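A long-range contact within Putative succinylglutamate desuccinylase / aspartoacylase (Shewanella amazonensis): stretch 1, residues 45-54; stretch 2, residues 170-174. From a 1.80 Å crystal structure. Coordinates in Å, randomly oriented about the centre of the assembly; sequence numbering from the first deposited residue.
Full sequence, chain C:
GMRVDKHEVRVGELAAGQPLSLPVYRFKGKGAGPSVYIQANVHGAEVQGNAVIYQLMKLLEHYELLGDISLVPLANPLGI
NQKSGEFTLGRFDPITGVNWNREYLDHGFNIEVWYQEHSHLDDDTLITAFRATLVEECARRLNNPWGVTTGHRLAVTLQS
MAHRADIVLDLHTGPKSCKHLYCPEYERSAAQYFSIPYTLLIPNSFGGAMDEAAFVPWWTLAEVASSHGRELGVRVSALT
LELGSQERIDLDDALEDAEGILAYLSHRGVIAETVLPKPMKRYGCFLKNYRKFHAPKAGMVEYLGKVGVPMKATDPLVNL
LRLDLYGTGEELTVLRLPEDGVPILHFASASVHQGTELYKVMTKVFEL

Stretch 1 45-54: AEVQGNAVIY
Stretch 2 (170-174) DLHTG

After a turn at Ala 45 and Glu 46 the chain enters a helix (phi/psi near -60/-40) that includes Gly 49 to Tyr 54 and continues beyond it. It packs against a strand that enters the stretch already formed and runs through Asp 170 and Leu 171. Helix and strand run roughly antiparallel, at 138°, with axes 7.8 Å apart at closest approach; the CA atoms of Glu 46 and Thr 173 lie 5.2 Å apart.

Glu 46 (-92/61) points toward the strand in an m, t rotamer with chi3 near 5°. A glutamate side chain suits this place because its OE1 accepts a nearly linear hydrogen bond from Thr 173 N (3.1 Å, 171°) and a weak one from His 172 ND1 (3.1 Å, 128°), lying at the imidazole edge. OE2 lies 2.9 Å from Thr 173 O without a hydrogen bond. His 172 (-126/179; m, chi2 -106°) turns its NE2 to Asp 170 OD2 at 2.7 Å.

Thr 173 (-139/162, chi1 p) also points toward stretch 1; its OG1 lies 3.2 Å from Glu 46 CG but donates to Gly 174 O at 2.9 Å, while its methyl CG2 rests 3.9 Å from Gln 48 CB. A water donates to Glu 46 O (2.6 Å) and Leu 171 O (2.7 Å).

Leu 171 (-95/119; m, t) supplies the apolar contact: CD1 meets Val 52 CG1 (t) at 3.9 Å and Ile 53 CG1 (m, t) at 3.8 Å. The 5.4 Å approach of the Gly 49 and Leu 171 CA atoms suits a glycine, since an ideal CB there would sit a tight 3.4 Å from Leu 171 CB.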

# COMPACT_ATOMS: atom_id res chain seq x y z
N ALA C 45 -13.18 3.76 4.25
CA ALA C 45 -13.18 3.12 5.58
C ALA C 45 -14.35 3.57 6.45
O ALA C 45 -14.63 2.93 7.45
CB ALA C 45 -11.90 3.42 6.34
N GLU C 46 -15.03 4.64 6.05
CA GLU C 46 -16.06 5.29 6.89
C GLU C 46 -17.42 4.72 6.62
O GLU C 46 -18.34 5.42 6.22
CB GLU C 46 -15.95 6.82 6.68
CG GLU C 46 -14.54 7.36 7.06
CD GLU C 46 -14.38 8.83 6.92
OE1 GLU C 46 -15.39 9.54 6.62
OE2 GLU C 46 -13.22 9.33 7.16
N VAL C 47 -17.54 3.42 6.88
CA VAL C 47 -18.69 2.63 6.46
C VAL C 47 -19.94 2.80 7.32
O VAL C 47 -21.01 2.47 6.87
CB VAL C 47 -18.31 1.13 6.29
CG1 VAL C 47 -17.26 0.96 5.12
CG2 VAL C 47 -17.80 0.47 7.59
N GLN C 48 -19.83 3.35 8.53
CA GLN C 48 -21.02 3.47 9.38
C GLN C 48 -22.12 4.32 8.74
O GLN C 48 -23.32 4.12 9.02
CB GLN C 48 -20.60 4.00 10.76
CG GLN C 48 -21.80 4.28 11.73
CD GLN C 48 -22.40 3.06 12.32
OE1 GLN C 48 -22.30 1.95 11.79
NE2 GLN C 48 -23.08 3.26 13.44
N GLY C 49 -21.76 5.28 7.89
CA GLY C 49 -22.73 6.09 7.20
C GLY C 49 -23.73 5.30 6.36
O GLY C 49 -24.86 5.74 6.17
N ASN C 50 -23.32 4.14 5.87
CA ASN C 50 -24.24 3.24 5.15
C ASN C 50 -25.31 2.71 6.11
O ASN C 50 -26.51 2.59 5.75
CB ASN C 50 -23.48 2.06 4.52
CG ASN C 50 -22.47 2.54 3.48
OD1 ASN C 50 -22.83 3.29 2.60
ND2 ASN C 50 -21.20 2.17 3.64
N ALA C 51 -24.88 2.36 7.32
CA ALA C 51 -25.78 1.84 8.36
C ALA C 51 -26.75 2.95 8.76
O ALA C 51 -27.95 2.68 9.04
CB ALA C 51 -24.97 1.33 9.62
N VAL C 52 -26.25 4.19 8.77
CA VAL C 52 -27.12 5.35 9.09
C VAL C 52 -28.19 5.56 8.00
O VAL C 52 -29.39 5.79 8.28
CB VAL C 52 -26.32 6.63 9.43
CG1 VAL C 52 -27.26 7.82 9.63
CG2 VAL C 52 -25.42 6.42 10.68
N ILE C 53 -27.76 5.48 6.73
CA ILE C 53 -28.68 5.62 5.61
C ILE C 53 -29.71 4.48 5.64
O ILE C 53 -30.93 4.70 5.47
CB ILE C 53 -27.93 5.72 4.25
CG1 ILE C 53 -27.25 7.11 4.14
CG2 ILE C 53 -28.84 5.47 3.06
CD1 ILE C 53 -26.47 7.36 2.81
N TYR C 54 -29.23 3.28 5.92
CA TYR C 54 -30.11 2.12 6.03
C TYR C 54 -31.22 2.39 7.07
O TYR C 54 -32.41 2.26 6.80
CB TYR C 54 -29.30 0.91 6.44
CG TYR C 54 -30.14 -0.30 6.75
CD1 TYR C 54 -30.72 -1.05 5.71
CD2 TYR C 54 -30.38 -0.70 8.06
CE1 TYR C 54 -31.50 -2.13 5.97
CE2 TYR C 54 -31.16 -1.79 8.32
CZ TYR C 54 -31.73 -2.50 7.27
OH TYR C 54 -32.49 -3.61 7.53
N ASP C 170 -23.66 15.23 4.52
CA ASP C 170 -22.52 14.36 4.12
C ASP C 170 -22.16 13.54 5.35
O ASP C 170 -21.76 14.09 6.37
CB ASP C 170 -21.36 15.23 3.63
CG ASP C 170 -20.30 14.43 2.84
OD1 ASP C 170 -20.53 13.24 2.57
OD2 ASP C 170 -19.22 15.01 2.53
N LEU C 171 -22.34 12.24 5.26
CA LEU C 171 -22.09 11.36 6.38
C LEU C 171 -20.68 10.75 6.32
O LEU C 171 -20.33 9.97 5.38
CB LEU C 171 -23.12 10.25 6.46
CG LEU C 171 -24.59 10.68 6.39
CD1 LEU C 171 -25.45 9.44 6.54
CD2 LEU C 171 -24.93 11.72 7.44
N HIS C 172 -19.92 11.07 7.37
CA HIS C 172 -18.55 10.63 7.55
C HIS C 172 -18.38 9.94 8.92
O HIS C 172 -19.31 9.82 9.70
CB HIS C 172 -17.61 11.84 7.45
CG HIS C 172 -17.45 12.41 6.05
ND1 HIS C 172 -16.31 12.23 5.29
CD2 HIS C 172 -18.30 13.15 5.29
CE1 HIS C 172 -16.46 12.84 4.12
NE2 HIS C 172 -17.65 13.40 4.10
N THR C 173 -17.16 9.49 9.15
CA THR C 173 -16.71 9.05 10.47
C THR C 173 -15.29 9.58 10.65
O THR C 173 -14.62 9.94 9.68
CB THR C 173 -16.69 7.52 10.69
OG1 THR C 173 -15.52 6.92 10.12
CG2 THR C 173 -17.96 6.80 10.18
N GLY C 174 -14.85 9.60 11.91
CA GLY C 174 -13.46 9.85 12.24
C GLY C 174 -12.75 8.51 12.32
O GLY C 174 -13.30 7.49 11.91
O HOH W 1 -20.03 7.34 5.86